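Local coordinates for protein nidogen-1 (Mus musculus, PDB 1GL4) that binds laminin, collagen IV and perlecan in basement membranes, the chain here comprising an EGF-like domain and the G2 beta-barrel, at residues A[196-201]-A[230-235]; A[189-194]-A[246-251]. All coordinates share one frame; numbering follows the deposited sequence.

In the fold
Contacts 1 and 2 are the outer pairings of an antiparallel run in the G2 beta-barrel, in the order 221-232, 198-210, 182-195, 248-261; the direct pairing of 182-195 with 198-210 connects them. In sequence contact 1 is nested inside contact 2, since 196-201 and 230-235 both lie between 189-194 and 246-251. The centres lie about 12 Å apart, and the two touch directly. Thr200 O lies 2.9 Å from His193 N, a probable backbone hydrogen bond between the neighbouring strands 182-195 and 198-210. Tyr194 OH reaches Glu235 OE2 at 2.7 Å, probably a hydrogen bond that ties the two contacts together. Both lie away from the annotated zinc and perlecan-binding sites.

Contact 1: residues A[196-201]-A[230-235]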
loop_
_atom_site.group_PDB
_atom_site.type_symbol
_atom_site.label_atom_id
_atom_site.label_comp_id
_atom_site.label_asym_id
_atom_site.label_seq_id
_atom_site.Cartn_x
_atom_site.Cartn_y
_atom_site.Cartn_z
ATOM N N SER A 196 -14.512 -4.279 -20.111
ATOM C CA SER A 196 -13.859 -5.406 -20.769
ATOM C C SER A 196 -12.412 -5.681 -20.361
ATOM O O SER A 196 -11.496 -5.631 -21.186
ATOM C CB SER A 196 -13.950 -5.241 -22.289
ATOM O OG SER A 196 -15.285 -5.448 -22.732
ATOM N N SER A 197 -12.226 -5.985 -19.079
ATOM C CA SER A 197 -10.918 -6.306 -18.514
ATOM C C SER A 197 -9.909 -5.162 -18.501
ATOM O O SER A 197 -8.699 -5.395 -18.484
ATOM C CB SER A 197 -10.325 -7.519 -19.231
ATOM O OG SER A 197 -11.220 -8.617 -19.142
ATOM N N VAL A 198 -10.407 -3.927 -18.498
ATOM C CA VAL A 198 -9.532 -2.763 -18.440
ATOM C C VAL A 198 -10.091 -1.765 -17.428
ATOM O O VAL A 198 -11.275 -1.418 -17.471
ATOM C CB VAL A 198 -9.390 -2.070 -19.823
ATOM C CG1 VAL A 198 -8.375 -0.932 -19.730
ATOM C CG2 VAL A 198 -8.953 -3.078 -20.868
ATOM N N ILE A 199 -9.242 -1.324 -16.502
ATOM C CA ILE A 199 -9.654 -0.357 -15.487
ATOM C C ILE A 199 -8.793 0.903 -15.603
ATOM O O ILE A 199 -7.562 0.829 -15.594
ATOM C CB ILE A 199 -9.545 -0.968 -14.059
ATOM C CG1 ILE A 199 -10.630 -2.037 -13.872
ATOM C CG2 ILE A 199 -9.693 0.121 -12.997
ATOM C CD1 ILE A 199 -10.499 -2.853 -12.578
ATOM N N THR A 200 -9.456 2.053 -15.732
ATOM C CA THR A 200 -8.777 3.339 -15.880
ATOM C C THR A 200 -9.221 4.360 -14.833
ATOM O O THR A 200 -10.313 4.252 -14.266
ATOM C CB THR A 200 -9.055 3.967 -17.276
ATOM O OG1 THR A 200 -10.472 4.072 -17.475
ATOM C CG2 THR A 200 -8.457 3.122 -18.385
ATOM N N SER A 201 -8.367 5.351 -14.587
ATOM C CA SER A 201 -8.677 6.423 -13.641
ATOM C C SER A 201 -7.777 7.626 -13.892
ATOM O O SER A 201 -6.615 7.487 -14.286
ATOM C CB SER A 201 -8.485 5.963 -12.192
ATOM O OG SER A 201 -7.111 5.899 -11.856
ATOM N N THR A 230 -3.777 3.045 -16.288
ATOM C CA THR A 230 -4.500 1.996 -16.993
ATOM C C THR A 230 -4.066 0.660 -16.401
ATOM O O THR A 230 -2.882 0.323 -16.388
ATOM C CB THR A 230 -4.193 2.035 -18.495
ATOM O OG1 THR A 230 -4.682 3.269 -19.037
ATOM C CG2 THR A 230 -4.865 0.865 -19.217
ATOM N N ILE A 231 -5.042 -0.084 -15.904
ATOM C CA ILE A 231 -4.808 -1.373 -15.268
ATOM C C ILE A 231 -5.396 -2.498 -16.128
ATOM O O ILE A 231 -6.601 -2.546 -16.351
ATOM C CB ILE A 231 -5.448 -1.361 -13.857
ATOM C CG1 ILE A 231 -4.729 -0.311 -12.996
ATOM C CG2 ILE A 231 -5.377 -2.748 -13.213
ATOM C CD1 ILE A 231 -5.399 -0.011 -11.668
ATOM N N THR A 232 -4.534 -3.397 -16.605
ATOM C CA THR A 232 -4.964 -4.507 -17.462
ATOM C C THR A 232 -4.769 -5.879 -16.815
ATOM O O THR A 232 -3.800 -6.113 -16.098
ATOM C CB THR A 232 -4.220 -4.482 -18.811
ATOM O OG1 THR A 232 -2.805 -4.449 -18.580
ATOM C CG2 THR A 232 -4.626 -3.251 -19.614
ATOM N N PHE A 233 -5.694 -6.790 -17.090
ATOM C CA PHE A 233 -5.650 -8.124 -16.498
ATOM C C PHE A 233 -6.525 -9.105 -17.281
ATOM O O PHE A 233 -7.193 -8.720 -18.241
ATOM C CB PHE A 233 -6.138 -8.034 -15.047
ATOM C CG PHE A 233 -7.460 -7.325 -14.897
ATOM C CD1 PHE A 233 -8.656 -8.039 -14.891
ATOM C CD2 PHE A 233 -7.509 -5.938 -14.780
ATOM C CE1 PHE A 233 -9.883 -7.382 -14.774
ATOM C CE2 PHE A 233 -8.733 -5.266 -14.662
ATOM C CZ PHE A 233 -9.920 -5.986 -14.659
ATOM N N GLN A 234 -6.519 -10.369 -16.864
ATOM C CA GLN A 234 -7.317 -11.404 -17.519
ATOM C C GLN A 234 -8.454 -11.897 -16.626
ATOM O O GLN A 234 -8.283 -12.034 -15.419
ATOM C CB GLN A 234 -6.434 -12.600 -17.893
ATOM C CG GLN A 234 -5.351 -12.287 -18.911
ATOM C CD GLN A 234 -5.915 -11.992 -20.287
ATOM O OE1 GLN A 234 -6.616 -12.822 -20.875
ATOM N NE2 GLN A 234 -5.610 -10.811 -20.813
ATOM N N GLU A 235 -9.610 -12.156 -17.230
ATOM C CA GLU A 235 -10.775 -12.668 -16.508
ATOM C C GLU A 235 -11.223 -13.939 -17.226
ATOM O O GLU A 235 -11.130 -14.027 -18.452
ATOM C CB GLU A 235 -11.915 -11.646 -16.512
ATOM C CG GLU A 235 -11.548 -10.287 -15.920
ATOM C CD GLU A 235 -12.718 -9.317 -15.923
ATOM O OE1 GLU A 235 -13.494 -9.299 -14.941
ATOM O OE2 GLU A 235 -12.871 -8.580 -16.919
HETATM O O HOH W 1 -9.950 -10.881 -19.887
#
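Ser197 and Glu235 meet through their polar ends: Ser197 OG donates a hydrogen bond to Glu235 OE2 at 2.8 Å, on the carboxylate's anti lone pair. A water completes a second link, donating to Ser197 OG and accepting from Glu235 N at 3.0 Å. Serine suits this place, its short hydroxyl serving carboxylate and water together. Beside this pair the Phe233 ring carries the apolar contact. Ser197 O lies over one face, toward the rim, while Ile199 CD1 approaches Phe233 CE2 obliquely at 3.6 Å and Ile199 CG1 lies at the ring's edge, in plane. Chi1 of 51° puts Phe233 CG between its backbone N and carbonyl carbon; the ring's end comes nearer to 196-201 than its CB bond does.

Next along the strands, the antiparallel hydrogen-bonded pair Ile199-Ile231 fixes the register, Ile199 N to Ile231 O at 2.9 Å and Ile231 N to Ile199 O at 2.7 Å. Bulky apolar isoleucine and phenylalanine suit burial; beta-branched Val198, Thr200, Thr230 and Thr232 suit the partly exposed face. Glu235 also accepts from Tyr194 OH and forms a salt bridge with Arg242; an alanine here would probably leave the Ser197 hydroxyl, Tyr194 and Arg242 without their carboxylate partner. The contact forms the open end of the G2 barrel's hairpin 198-210/221-232, flanked by strands 182-195 and 133-142; helix 107-115 packs Trp114 against both isoleucines, while helix 126-130 meets Phe233.

Contact 2: residues A[189-194]-A[246-251]; sequences TELYHY and PSTQQL
Tyr192 and Gln249 form a hydrogen-bonded antiparallel pair, with Tyr192 N to Gln249 O at 2.9 Å and a nearly straight N-H...O angle of 178°; Gln249 N returns a bond to Tyr192 O. Glu190 and Leu251 repeat this two-bond pattern, Leu251 N reaching Glu190 O at 2.8 Å. The ladder ends with Tyr194 N bonded to Ser247 O at 2.9 Å, the donor standing 43° above the carbonyl plane, where 246-251 is still loop, ahead of strand 248-251. CA-H...O contacts add to the ladder, among them Thr189 CA to Leu251 O at 3.2 Å.

The apolar contact on the buried face centres on Leu251, whose CB lies 3.8 Å from Tyr192 CE1, obliquely to the ring. Its CD2 packs against two oxygens, Tyr192 OH and Glu190 OE1. An apolar side chain suits this buried face, CB lying beside the ring and CD2 near the Tyr192-Glu190 hydrogen bond. On the other face the Leu191 and Gln250 side chains cross, Leu191 CD2 meeting Gln250 CB at 3.8 Å.

Among the polar side chains, Tyr192 OH donates to Glu190 OE1 at 2.7 Å from above the carboxylate plane, and the other oxygen, OE2, forms a salt bridge with Arg205; the buried carboxylate thus has a partner on each oxygen. His193 ND1 and Thr248 OG1 share a weak hydrogen bond of 3.3 Å, their side chains side by side.

The contact is an antiparallel strand pairing in the wall of the G2 beta-barrel: strand 198-210 flanks 189-194, strand 266-276 flanks 246-251, and Trp114 of helix 107-115 stacks on the Tyr192 ring.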
loop_
_atom_site.group_PDB
_atom_site.type_symbol
_atom_site.label_atom_id
_atom_site.label_comp_id
_atom_site.label_asym_id
_atom_site.label_seq_id
_atom_site.Cartn_x
_atom_site.Cartn_y
_atom_site.Cartn_z
ATOM N N THR A 189 -10.748 11.067 -2.896
ATOM C CA THR A 189 -11.480 9.960 -3.502
ATOM C C THR A 189 -11.047 9.865 -4.962
ATOM O O THR A 189 -10.655 10.870 -5.562
ATOM C CB THR A 189 -13.020 10.185 -3.455
ATOM O OG1 THR A 189 -13.353 11.364 -4.197
ATOM C CG2 THR A 189 -13.499 10.350 -2.014
ATOM N N GLU A 190 -11.105 8.657 -5.518
ATOM C CA GLU A 190 -10.729 8.409 -6.914
ATOM C C GLU A 190 -11.758 7.498 -7.552
ATOM O O GLU A 190 -12.256 6.579 -6.904
ATOM C CB GLU A 190 -9.387 7.681 -7.018
ATOM C CG GLU A 190 -8.146 8.478 -6.757
ATOM C CD GLU A 190 -6.908 7.663 -7.104
ATOM O OE1 GLU A 190 -6.769 6.550 -6.553
ATOM O OE2 GLU A 190 -6.086 8.126 -7.926
ATOM N N LEU A 191 -12.060 7.732 -8.825
ATOM C CA LEU A 191 -13.017 6.891 -9.533
ATOM C C LEU A 191 -12.294 5.931 -10.475
ATOM O O LEU A 191 -11.453 6.343 -11.277
ATOM C CB LEU A 191 -14.011 7.749 -10.319
ATOM C CG LEU A 191 -14.891 8.671 -9.462
ATOM C CD1 LEU A 191 -15.859 9.442 -10.354
ATOM C CD2 LEU A 191 -15.657 7.844 -8.439
ATOM N N TYR A 192 -12.625 4.650 -10.357
ATOM C CA TYR A 192 -12.026 3.613 -11.185
ATOM C C TYR A 192 -13.096 3.060 -12.124
ATOM O O TYR A 192 -14.067 2.447 -11.675
ATOM C CB TYR A 192 -11.451 2.493 -10.301
ATOM C CG TYR A 192 -10.171 2.885 -9.576
ATOM C CD1 TYR A 192 -10.187 3.817 -8.537
ATOM C CD2 TYR A 192 -8.940 2.365 -9.973
ATOM C CE1 TYR A 192 -8.992 4.232 -7.905
ATOM C CE2 TYR A 192 -7.743 2.771 -9.358
ATOM C CZ TYR A 192 -7.777 3.705 -8.327
ATOM O OH TYR A 192 -6.596 4.117 -7.736
ATOM N N HIS A 193 -12.904 3.287 -13.423
ATOM C CA HIS A 193 -13.839 2.846 -14.461
ATOM C C HIS A 193 -13.453 1.491 -15.061
ATOM O O HIS A 193 -12.314 1.294 -15.488
ATOM C CB HIS A 193 -13.901 3.901 -15.572
ATOM C CG HIS A 193 -14.234 5.275 -15.077
ATOM N ND1 HIS A 193 -15.507 5.640 -14.690
ATOM C CD2 HIS A 193 -13.447 6.353 -14.844
ATOM C CE1 HIS A 193 -15.489 6.880 -14.235
ATOM N NE2 HIS A 193 -14.251 7.336 -14.317
ATOM N N TYR A 194 -14.415 0.570 -15.098
ATOM C CA TYR A 194 -14.191 -0.775 -15.635
ATOM C C TYR A 194 -14.890 -1.006 -16.974
ATOM O O TYR A 194 -16.027 -0.572 -17.173
ATOM C CB TYR A 194 -14.688 -1.837 -14.644
ATOM C CG TYR A 194 -14.771 -3.228 -15.246
ATOM C CD1 TYR A 194 -13.627 -4.016 -15.398
ATOM C CD2 TYR A 194 -15.983 -3.725 -15.738
ATOM C CE1 TYR A 194 -13.685 -5.256 -16.027
ATOM C CE2 TYR A 194 -16.051 -4.969 -16.376
ATOM C CZ TYR A 194 -14.898 -5.725 -16.518
ATOM O OH TYR A 194 -14.944 -6.938 -17.174
ATOM N N PRO A 246 -19.173 -3.698 -11.551
ATOM C CA PRO A 246 -19.722 -2.346 -11.676
ATOM C C PRO A 246 -18.915 -1.560 -12.703
ATOM O O PRO A 246 -17.699 -1.742 -12.810
ATOM C CB PRO A 246 -19.570 -1.777 -10.265
ATOM C CG PRO A 246 -19.653 -2.998 -9.398
ATOM C CD PRO A 246 -18.803 -3.986 -10.154
ATOM N N SER A 247 -19.585 -0.699 -13.462
ATOM C CA SER A 247 -18.897 0.096 -14.470
ATOM C C SER A 247 -18.018 1.166 -13.821
ATOM O O SER A 247 -17.040 1.618 -14.417
ATOM C CB SER A 247 -19.910 0.736 -15.429
ATOM O OG SER A 247 -20.979 1.342 -14.724
ATOM N N THR A 248 -18.365 1.558 -12.598
ATOM C CA THR A 248 -17.602 2.564 -11.864
ATOM C C THR A 248 -17.599 2.264 -10.364
ATOM O O THR A 248 -18.649 1.992 -9.780
ATOM C CB THR A 248 -18.188 3.978 -12.056
ATOM O OG1 THR A 248 -18.258 4.284 -13.453
ATOM C CG2 THR A 248 -17.307 5.016 -11.362
ATOM N N GLN A 249 -16.419 2.306 -9.748
ATOM C CA GLN A 249 -16.286 2.080 -8.308
ATOM C C GLN A 249 -15.497 3.246 -7.713
ATOM O O GLN A 249 -14.623 3.810 -8.365
ATOM C CB GLN A 249 -15.567 0.752 -8.026
ATOM C CG GLN A 249 -16.308 -0.482 -8.561
ATOM C CD GLN A 249 -15.612 -1.790 -8.222
ATOM O OE1 GLN A 249 -16.029 -2.863 -8.668
ATOM N NE2 GLN A 249 -14.554 -1.710 -7.431
ATOM N N GLN A 250 -15.805 3.610 -6.474
ATOM C CA GLN A 250 -15.113 4.726 -5.839
ATOM C C GLN A 250 -14.161 4.305 -4.731
ATOM O O GLN A 250 -14.545 3.583 -3.809
ATOM C CB GLN A 250 -16.132 5.726 -5.283
ATOM C CG GLN A 250 -15.517 6.857 -4.472
ATOM C CD GLN A 250 -16.563 7.813 -3.923
ATOM O OE1 GLN A 250 -16.492 8.227 -2.768
ATOM N NE2 GLN A 250 -17.533 8.166 -4.753
ATOM N N LEU A 251 -12.913 4.754 -4.836
ATOM C CA LEU A 251 -11.907 4.450 -3.825
ATOM C C LEU A 251 -11.788 5.665 -2.907
ATOM O O LEU A 251 -11.525 6.780 -3.372
ATOM C CB LEU A 251 -10.543 4.167 -4.471
ATOM C CG LEU A 251 -9.418 3.725 -3.521
ATOM C CD1 LEU A 251 -9.633 2.266 -3.138
ATOM C CD2 LEU A 251 -8.045 3.883 -4.196
#